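Local coordinates for protein alpha-1,2-mannosidase (PDB 2WW2) that hydrolyses alpha-mannosides with inversion of configuration, as a calcium-dependent glycoside hydrolase of family 92 from a human gut symbiont, at residues N362-M367 against P373-C378; I380-V385 against I409-A414; A414-A417 against S421-R424. All blocks are in the same frame, centred on the assembly; numbering follows the deposited sequence.

Interaction 1. Residues N362-M367 against P373-C378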
loop_
_atom_site.group_PDB
_atom_site.type_symbol
_atom_site.label_atom_id
_atom_site.label_comp_id
_atom_site.label_asym_id
_atom_site.label_seq_id
_atom_site.Cartn_x
_atom_site.Cartn_y
_atom_site.Cartn_z
ATOM N N ASN A 362 -0.021 -9.472 -47.986
ATOM C CA ASN A 362 0.272 -10.129 -49.260
ATOM C C ASN A 362 1.674 -10.746 -49.239
ATOM O O ASN A 362 1.894 -11.833 -49.762
ATOM C CB ASN A 362 0.138 -9.150 -50.442
ATOM C CG ASN A 362 -1.307 -8.792 -50.739
ATOM O OD1 ASN A 362 -2.214 -9.563 -50.445
ATOM N ND2 ASN A 362 -1.523 -7.626 -51.331
ATOM N N GLU A 363 2.613 -10.043 -48.615
ATOM C CA GLU A 363 4.006 -10.472 -48.590
ATOM C C GLU A 363 4.326 -11.558 -47.553
ATOM O O GLU A 363 5.344 -12.240 -47.678
ATOM C CB GLU A 363 4.919 -9.247 -48.398
ATOM C CG GLU A 363 4.978 -8.390 -49.639
ATOM C CD GLU A 363 5.188 -6.912 -49.357
ATOM O OE1 GLU A 363 5.828 -6.558 -48.343
ATOM O OE2 GLU A 363 4.717 -6.096 -50.164
ATOM N N SER A 364 3.480 -11.729 -46.540
ATOM C CA SER A 364 3.805 -12.651 -45.441
ATOM C C SER A 364 2.711 -13.651 -45.069
ATOM O O SER A 364 2.972 -14.617 -44.354
ATOM C CB SER A 364 4.165 -11.861 -44.175
ATOM O OG SER A 364 2.995 -11.357 -43.566
ATOM N N GLY A 365 1.482 -13.402 -45.497
ATOM C CA GLY A 365 0.368 -14.282 -45.110
ATOM C C GLY A 365 -0.434 -13.782 -43.915
ATOM O O GLY A 365 -1.561 -14.245 -43.681
ATOM N N PHE A 366 0.134 -12.837 -43.159
ATOM C CA PHE A 366 -0.563 -12.272 -42.006
ATOM C C PHE A 366 -0.436 -10.756 -41.992
ATOM O O PHE A 366 0.584 -10.207 -42.409
ATOM C CB PHE A 366 0.021 -12.814 -40.687
ATOM C CG PHE A 366 -0.340 -14.261 -40.388
ATOM C CD1 PHE A 366 -1.501 -14.570 -39.694
ATOM C CD2 PHE A 366 0.512 -15.295 -40.757
ATOM C CE1 PHE A 366 -1.836 -15.885 -39.386
ATOM C CE2 PHE A 366 0.190 -16.617 -40.460
ATOM C CZ PHE A 366 -0.997 -16.914 -39.777
ATOM N N MET A 367 -1.441 -10.075 -41.460
ATOM C CA MET A 367 -1.277 -8.662 -41.157
ATOM C C MET A 367 -0.374 -8.519 -39.938
ATOM O O MET A 367 -0.372 -9.375 -39.047
ATOM C CB MET A 367 -2.623 -7.993 -40.873
ATOM C CG MET A 367 -3.584 -8.036 -42.054
ATOM S SD MET A 367 -5.069 -7.053 -41.738
ATOM C CE MET A 367 -5.972 -8.156 -40.646
ATOM N N PRO A 373 11.483 -4.624 -38.170
ATOM C CA PRO A 373 10.662 -3.972 -39.187
ATOM C C PRO A 373 9.621 -4.940 -39.743
ATOM O O PRO A 373 8.607 -4.512 -40.282
ATOM C CB PRO A 373 11.680 -3.616 -40.272
ATOM C CG PRO A 373 12.753 -4.671 -40.163
ATOM C CD PRO A 373 12.776 -5.104 -38.712
ATOM N N GLY A 374 9.887 -6.230 -39.610
ATOM C CA GLY A 374 8.930 -7.256 -39.971
ATOM C C GLY A 374 8.254 -7.783 -38.721
ATOM O O GLY A 374 8.338 -7.164 -37.657
ATOM N N HIS A 375 7.608 -8.941 -38.834
ATOM C CA HIS A 375 6.854 -9.497 -37.721
ATOM C C HIS A 375 7.740 -9.760 -36.505
ATOM O O HIS A 375 8.785 -10.420 -36.613
ATOM C CB HIS A 375 6.208 -10.824 -38.132
ATOM C CG HIS A 375 5.092 -10.699 -39.126
ATOM N ND1 HIS A 375 3.971 -9.923 -38.903
ATOM C CD2 HIS A 375 4.892 -11.320 -40.314
ATOM C CE1 HIS A 375 3.142 -10.051 -39.929
ATOM N NE2 HIS A 375 3.678 -10.894 -40.798
ATOM N N ARG A 376 7.312 -9.239 -35.353
ATOM C CA ARG A 376 7.990 -9.454 -34.074
ATOM C C ARG A 376 6.986 -9.964 -33.040
ATOM O O ARG A 376 5.831 -9.500 -32.987
ATOM C CB ARG A 376 8.614 -8.139 -33.592
ATOM C CG ARG A 376 9.746 -7.602 -34.503
ATOM C CD ARG A 376 11.018 -8.449 -34.362
ATOM N NE ARG A 376 11.517 -8.351 -32.991
ATOM C CZ ARG A 376 12.250 -7.344 -32.530
ATOM N NH1 ARG A 376 12.586 -6.316 -33.326
ATOM N NH2 ARG A 376 12.632 -7.348 -31.259
ATOM N N GLY A 377 7.414 -10.897 -32.205
ATOM C CA GLY A 377 6.525 -11.503 -31.210
ATOM C C GLY A 377 6.395 -10.591 -29.992
ATOM O O GLY A 377 7.309 -10.504 -29.197
ATOM N N CYS A 378 5.259 -9.913 -29.845
ATOM C CA CYS A 378 5.116 -8.948 -28.742
ATOM C C CYS A 378 3.647 -8.564 -28.589
ATOM O O CYS A 378 2.971 -8.316 -29.586
ATOM C CB CYS A 378 5.941 -7.697 -29.063
ATOM S SG CYS A 378 6.024 -6.477 -27.743
#
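His375 reaches with its imidazole into the turn that ends helix 347-364 and gives its NE2 hydrogen to Ser364 OG, 2.9 Å away. The hydroxyl lies at the ring edge, 13° out of the imidazole plane. With CG anti to its own carbonyl carbon (chi1 -70°), the ring extends from the loop backbone into the turn. Ser364 OG also accepts from Phe366 N at 3.2 Å, closing an ST turn, and is hydrogen-bonded to Ala360 O one helical turn back; three partners therefore fix the hydroxyl. Gly365, with positive phi, takes the chain out of the helix between Ser364 and Phe366. The carbonyl of Phe366 lies near the imidazole plane, its O 3.6 Å from His375 CE1, while Met367 O comes obliquely to the same carbon at 3.7 Å. The Phe366 ring leads away from the histidine, although its CB stays 4.1 Å from His375 NE2. Tyr316 meets the imidazole edge-to-face. The contact thus fastens the C-terminal end of helix 347-364 to the loop between strand 370-371 and helix 383-393; Phe366 packs against Gln411 and His410 of helix 401-413, and Met367 packs among all three helices.

Interaction 2. Residues I380-V385 against I409-A414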
loop_
_atom_site.group_PDB
_atom_site.type_symbol
_atom_site.label_atom_id
_atom_site.label_comp_id
_atom_site.label_asym_id
_atom_site.label_seq_id
_atom_site.Cartn_x
_atom_site.Cartn_y
_atom_site.Cartn_z
ATOM N N ILE A 380 -0.493 -8.562 -27.785
ATOM C CA ILE A 380 -1.630 -9.424 -28.096
ATOM C C ILE A 380 -2.634 -8.705 -28.993
ATOM O O ILE A 380 -2.488 -7.509 -29.287
ATOM C CB ILE A 380 -2.381 -9.843 -26.796
ATOM C CG1 ILE A 380 -3.013 -8.604 -26.139
ATOM C CG2 ILE A 380 -1.445 -10.607 -25.814
ATOM C CD1 ILE A 380 -3.806 -8.938 -24.874
ATOM N N GLY A 381 -3.662 -9.435 -29.417
ATOM C CA GLY A 381 -4.811 -8.813 -30.079
ATOM C C GLY A 381 -4.774 -8.882 -31.597
ATOM O O GLY A 381 -3.792 -9.358 -32.186
ATOM N N ASN A 382 -5.845 -8.393 -32.227
ATOM C CA ASN A 382 -5.933 -8.314 -33.680
ATOM C C ASN A 382 -6.256 -6.869 -34.044
ATOM O O ASN A 382 -7.170 -6.582 -34.824
ATOM C CB ASN A 382 -7.052 -9.243 -34.200
ATOM C CG ASN A 382 -6.708 -10.723 -34.047
ATOM O OD1 ASN A 382 -5.524 -11.130 -34.008
ATOM N ND2 ASN A 382 -7.727 -11.533 -33.958
ATOM N N ASN A 383 -5.509 -5.936 -33.464
ATOM C CA ASN A 383 -5.843 -4.547 -33.670
ATOM C C ASN A 383 -5.433 -3.972 -35.028
ATOM O O ASN A 383 -5.820 -2.849 -35.378
ATOM C CB ASN A 383 -5.361 -3.713 -32.483
ATOM C CG ASN A 383 -6.004 -4.169 -31.189
ATOM O OD1 ASN A 383 -5.320 -4.620 -30.249
ATOM N ND2 ASN A 383 -7.326 -4.108 -31.148
ATOM N N SER A 384 -4.683 -4.750 -35.804
ATOM C CA SER A 384 -4.528 -4.448 -37.219
ATOM C C SER A 384 -5.919 -4.180 -37.837
ATOM O O SER A 384 -6.094 -3.298 -38.694
ATOM C CB SER A 384 -3.882 -5.629 -37.942
ATOM O OG SER A 384 -4.608 -6.834 -37.686
ATOM N N VAL A 385 -6.892 -4.981 -37.421
ATOM C CA VAL A 385 -8.250 -4.858 -37.943
ATOM C C VAL A 385 -8.837 -3.490 -37.605
ATOM O O VAL A 385 -9.501 -2.838 -38.423
ATOM C CB VAL A 385 -9.131 -5.977 -37.358
ATOM C CG1 VAL A 385 -10.574 -5.766 -37.742
ATOM C CG2 VAL A 385 -8.598 -7.356 -37.851
ATOM N N ILE A 409 -10.489 -11.759 -41.741
ATOM C CA ILE A 409 -10.984 -13.057 -41.346
ATOM C C ILE A 409 -9.825 -14.031 -41.099
ATOM O O ILE A 409 -9.852 -14.805 -40.128
ATOM C CB ILE A 409 -11.956 -13.646 -42.409
ATOM C CG1 ILE A 409 -13.239 -12.812 -42.458
ATOM C CG2 ILE A 409 -12.292 -15.095 -42.076
ATOM C CD1 ILE A 409 -14.153 -13.170 -43.605
ATOM N N HIS A 410 -8.821 -14.018 -41.976
ATOM C CA HIS A 410 -7.683 -14.936 -41.828
ATOM C C HIS A 410 -6.925 -14.665 -40.525
ATOM O O HIS A 410 -6.482 -15.582 -39.829
ATOM C CB HIS A 410 -6.741 -14.844 -43.033
ATOM C CG HIS A 410 -5.457 -15.590 -42.855
ATOM N ND1 HIS A 410 -5.348 -16.955 -43.038
ATOM C CD2 HIS A 410 -4.224 -15.157 -42.505
ATOM C CE1 HIS A 410 -4.101 -17.328 -42.803
ATOM N NE2 HIS A 410 -3.402 -16.252 -42.477
ATOM N N GLN A 411 -6.803 -13.391 -40.185
ATOM C CA GLN A 411 -6.128 -12.989 -38.957
ATOM C C GLN A 411 -6.814 -13.600 -37.718
ATOM O O GLN A 411 -6.176 -13.808 -36.682
ATOM C CB GLN A 411 -6.098 -11.454 -38.866
ATOM C CG GLN A 411 -5.093 -10.885 -37.854
ATOM C CD GLN A 411 -3.665 -10.888 -38.376
ATOM O OE1 GLN A 411 -3.377 -11.443 -39.444
ATOM N NE2 GLN A 411 -2.761 -10.248 -37.631
ATOM N N THR A 412 -8.103 -13.899 -37.823
ATOM C CA THR A 412 -8.846 -14.444 -36.692
ATOM C C THR A 412 -8.997 -15.959 -36.790
ATOM O O THR A 412 -9.504 -16.583 -35.863
ATOM C CB THR A 412 -10.276 -13.872 -36.628
ATOM O OG1 THR A 412 -11.045 -14.410 -37.718
ATOM C CG2 THR A 412 -10.270 -12.343 -36.708
ATOM N N GLN A 413 -8.589 -16.545 -37.913
ATOM C CA GLN A 413 -8.821 -17.972 -38.152
ATOM C C GLN A 413 -7.528 -18.742 -38.391
ATOM O O GLN A 413 -7.547 -19.882 -38.877
ATOM C CB GLN A 413 -9.753 -18.156 -39.346
ATOM C CG GLN A 413 -11.137 -17.586 -39.090
ATOM C CD GLN A 413 -11.908 -18.377 -38.047
ATOM O OE1 GLN A 413 -12.259 -17.864 -36.978
ATOM N NE2 GLN A 413 -12.161 -19.630 -38.345
ATOM N N ALA A 414 -6.409 -18.107 -38.050
ATOM C CA ALA A 414 -5.097 -18.727 -38.167
ATOM C C ALA A 414 -4.125 -18.021 -37.226
ATOM O O ALA A 414 -4.402 -16.938 -36.726
ATOM C CB ALA A 414 -4.580 -18.637 -39.599
#
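The backbones come nearest where Asn382, just ahead of helix 383-393, faces Gln411 near the C-terminal end of helix 401-413, with 7.1 Å between their CA atoms. The two side chains run past each other in opposite directions, Asn382 CG standing 4.1 Å from Gln411 CG and the amide planes 66° apart. Gln411 has CG anti to its backbone N and bends at chi2 (78°), which brings its amide NE2 to 3.9 Å from Ser384 OG. Thr412 lies across Asn382 at about a right angle and offers its CG2 methyl to the amide end. On the other branch, Thr412 OG1 donates to Ile409 O at 2.7 Å, from the same face of that carbonyl as Thr412 N, and also bonds Tyr474 OH. Cutting Asn382 back to an alanine is likely to leave a gap beside Gln411 CG and the Thr412 methyl, the aliphatic part of the glutamine losing its neighbour. Across this buried contact the side chains meet through van der Waals packing, and the hydrogen bonds of Ser384 and Gln411 go to residues outside the two segments: Ser384 OG and Gln411 NE2 share Glu369 OE2, and Gln411 NE2 also bonds Met367 O, so Glu369 ties the two helices together indirectly.

Interaction 3. Residues A414-A417 against S421-R424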
loop_
_atom_site.group_PDB
_atom_site.type_symbol
_atom_site.label_atom_id
_atom_site.label_comp_id
_atom_site.label_asym_id
_atom_site.label_seq_id
_atom_site.Cartn_x
_atom_site.Cartn_y
_atom_site.Cartn_z
ATOM N N ALA A 414 -6.409 -18.107 -38.050
ATOM C CA ALA A 414 -5.097 -18.727 -38.167
ATOM C C ALA A 414 -4.125 -18.021 -37.226
ATOM O O ALA A 414 -4.402 -16.938 -36.726
ATOM C CB ALA A 414 -4.580 -18.637 -39.599
ATOM N N ARG A 415 -2.975 -18.647 -37.005
ATOM C CA ARG A 415 -1.920 -18.061 -36.203
ATOM C C ARG A 415 -0.586 -18.473 -36.794
ATOM O O ARG A 415 -0.433 -19.594 -37.297
ATOM C CB ARG A 415 -2.004 -18.548 -34.752
ATOM C CG ARG A 415 -1.335 -17.600 -33.761
ATOM C CD ARG A 415 -0.757 -18.355 -32.570
ATOM N NE ARG A 415 0.498 -19.025 -32.904
ATOM C CZ ARG A 415 1.248 -19.683 -32.023
ATOM N NH1 ARG A 415 0.870 -19.762 -30.746
ATOM N NH2 ARG A 415 2.382 -20.257 -32.418
ATOM N N HIS A 416 0.383 -17.575 -36.735
ATOM C CA HIS A 416 1.730 -17.891 -37.190
ATOM C C HIS A 416 2.256 -19.112 -36.429
ATOM O O HIS A 416 1.988 -19.276 -35.222
ATOM C CB HIS A 416 2.631 -16.672 -36.951
ATOM C CG HIS A 416 3.963 -16.755 -37.624
ATOM N ND1 HIS A 416 4.999 -17.517 -37.128
ATOM C CD2 HIS A 416 4.447 -16.123 -38.724
ATOM C CE1 HIS A 416 6.056 -17.375 -37.912
ATOM N NE2 HIS A 416 5.749 -16.526 -38.883
ATOM N N ALA A 417 2.996 -19.965 -37.130
ATOM C CA ALA A 417 3.513 -21.193 -36.535
ATOM C C ALA A 417 4.450 -20.942 -35.355
ATOM O O ALA A 417 4.469 -21.726 -34.411
ATOM C CB ALA A 417 4.209 -22.071 -37.606
ATOM N N SER A 421 1.848 -13.686 -31.394
ATOM C CA SER A 421 1.134 -12.437 -31.592
ATOM C C SER A 421 0.718 -12.184 -33.053
ATOM O O SER A 421 0.098 -11.151 -33.348
ATOM C CB SER A 421 1.980 -11.250 -31.102
ATOM O OG SER A 421 3.216 -11.164 -31.806
ATOM N N VAL A 422 1.087 -13.086 -33.964
ATOM C CA VAL A 422 0.773 -12.900 -35.388
ATOM C C VAL A 422 -0.387 -13.814 -35.768
ATOM O O VAL A 422 -0.254 -15.043 -35.760
ATOM C CB VAL A 422 1.986 -13.181 -36.324
ATOM C CG1 VAL A 422 1.596 -12.982 -37.790
ATOM C CG2 VAL A 422 3.191 -12.285 -35.951
ATOM N N GLY A 423 -1.516 -13.215 -36.133
ATOM C CA GLY A 423 -2.762 -13.970 -36.247
ATOM C C GLY A 423 -3.431 -14.001 -34.873
ATOM O O GLY A 423 -3.278 -13.065 -34.090
ATOM N N ARG A 424 -4.140 -15.087 -34.563
ATOM C CA ARG A 424 -4.941 -15.141 -33.348
ATOM C C ARG A 424 -4.586 -16.334 -32.463
ATOM O O ARG A 424 -5.067 -17.447 -32.666
ATOM C CB ARG A 424 -6.442 -15.182 -33.684
ATOM C CG ARG A 424 -7.351 -15.194 -32.438
ATOM C CD ARG A 424 -8.837 -15.028 -32.820
ATOM N NE ARG A 424 -9.147 -13.626 -33.094
ATOM C CZ ARG A 424 -10.373 -13.095 -33.040
ATOM N NH1 ARG A 424 -11.433 -13.853 -32.749
ATOM N NH2 ARG A 424 -10.538 -11.803 -33.283
#
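Arg415 and Gly423 pair across the two arms of a short hairpin-like loop between helices 401-413 and 427-433, their CA atoms 4.2 Å apart, as a non-hydrogen-bonded pair forming a single antiparallel bridge. The flanking residues supply the hydrogen bonds: His416 N donates to Val422 O at 2.8 Å and an almost straight 177°, and Arg424 N donates to Ala414 O at 2.9 Å, in the carbonyl plane. CA-H...O contacts from Gly423 to Ala414 O and from Arg415 to Val422 O reinforce the close approach. Gly423 has positive phi, and any CB there would run into Ala414 O and the CA of Arg415, so the tight pairing depends on its lack of a side chain. Beside the bridge, His416 CB packs on Val422 CB at 3.6 Å. His416 ND1 accepts from the backbone N of Glu418 and of Ile419, which ties the imidazole to the connecting turn. The side chain of Arg424 leads away from the hairpin to a salt bridge with Asp455 and a cation-pi contact with Tyr430. That of Arg415 folds back along the hairpin instead: its CG lies 3.4 Å from Val422 O, and bends at chi2 and chi3 (77°) swing the guanidinium back over its own segment, to the carbonyl of His416. NH1 makes a salt bridge with Asp425, just beyond Arg424 on the other arm, while NE at 2.8 Å and NH2 at 3.0 Å from His416 O grip that one carbonyl oxygen side-on, the oxygen lying only 1° out of the guanidinium plane.

All three interactions meet in one corner of the family 92 catalytic domain. Interaction 2 is buried and joins the start of helix 383-393 to the end of helix 401-413; the other two are partly buried, interaction 1 joining a helix end to a loop and interaction 3 lying within one loop. Helix 401-413 connects them: its end packs in interaction 2 and runs on through Ala414 into the hairpin of interaction 3, while Gln411 reaches Met367 O of interaction 1. Phe366 links interactions 1 and 3 by packing on Val422, and Ser421 OG bonds Cys378 N. Their chemistry differs accordingly: one side-chain hydrogen bond in interaction 1, van der Waals contact between polar groups in interaction 2, backbone pairing in interaction 3.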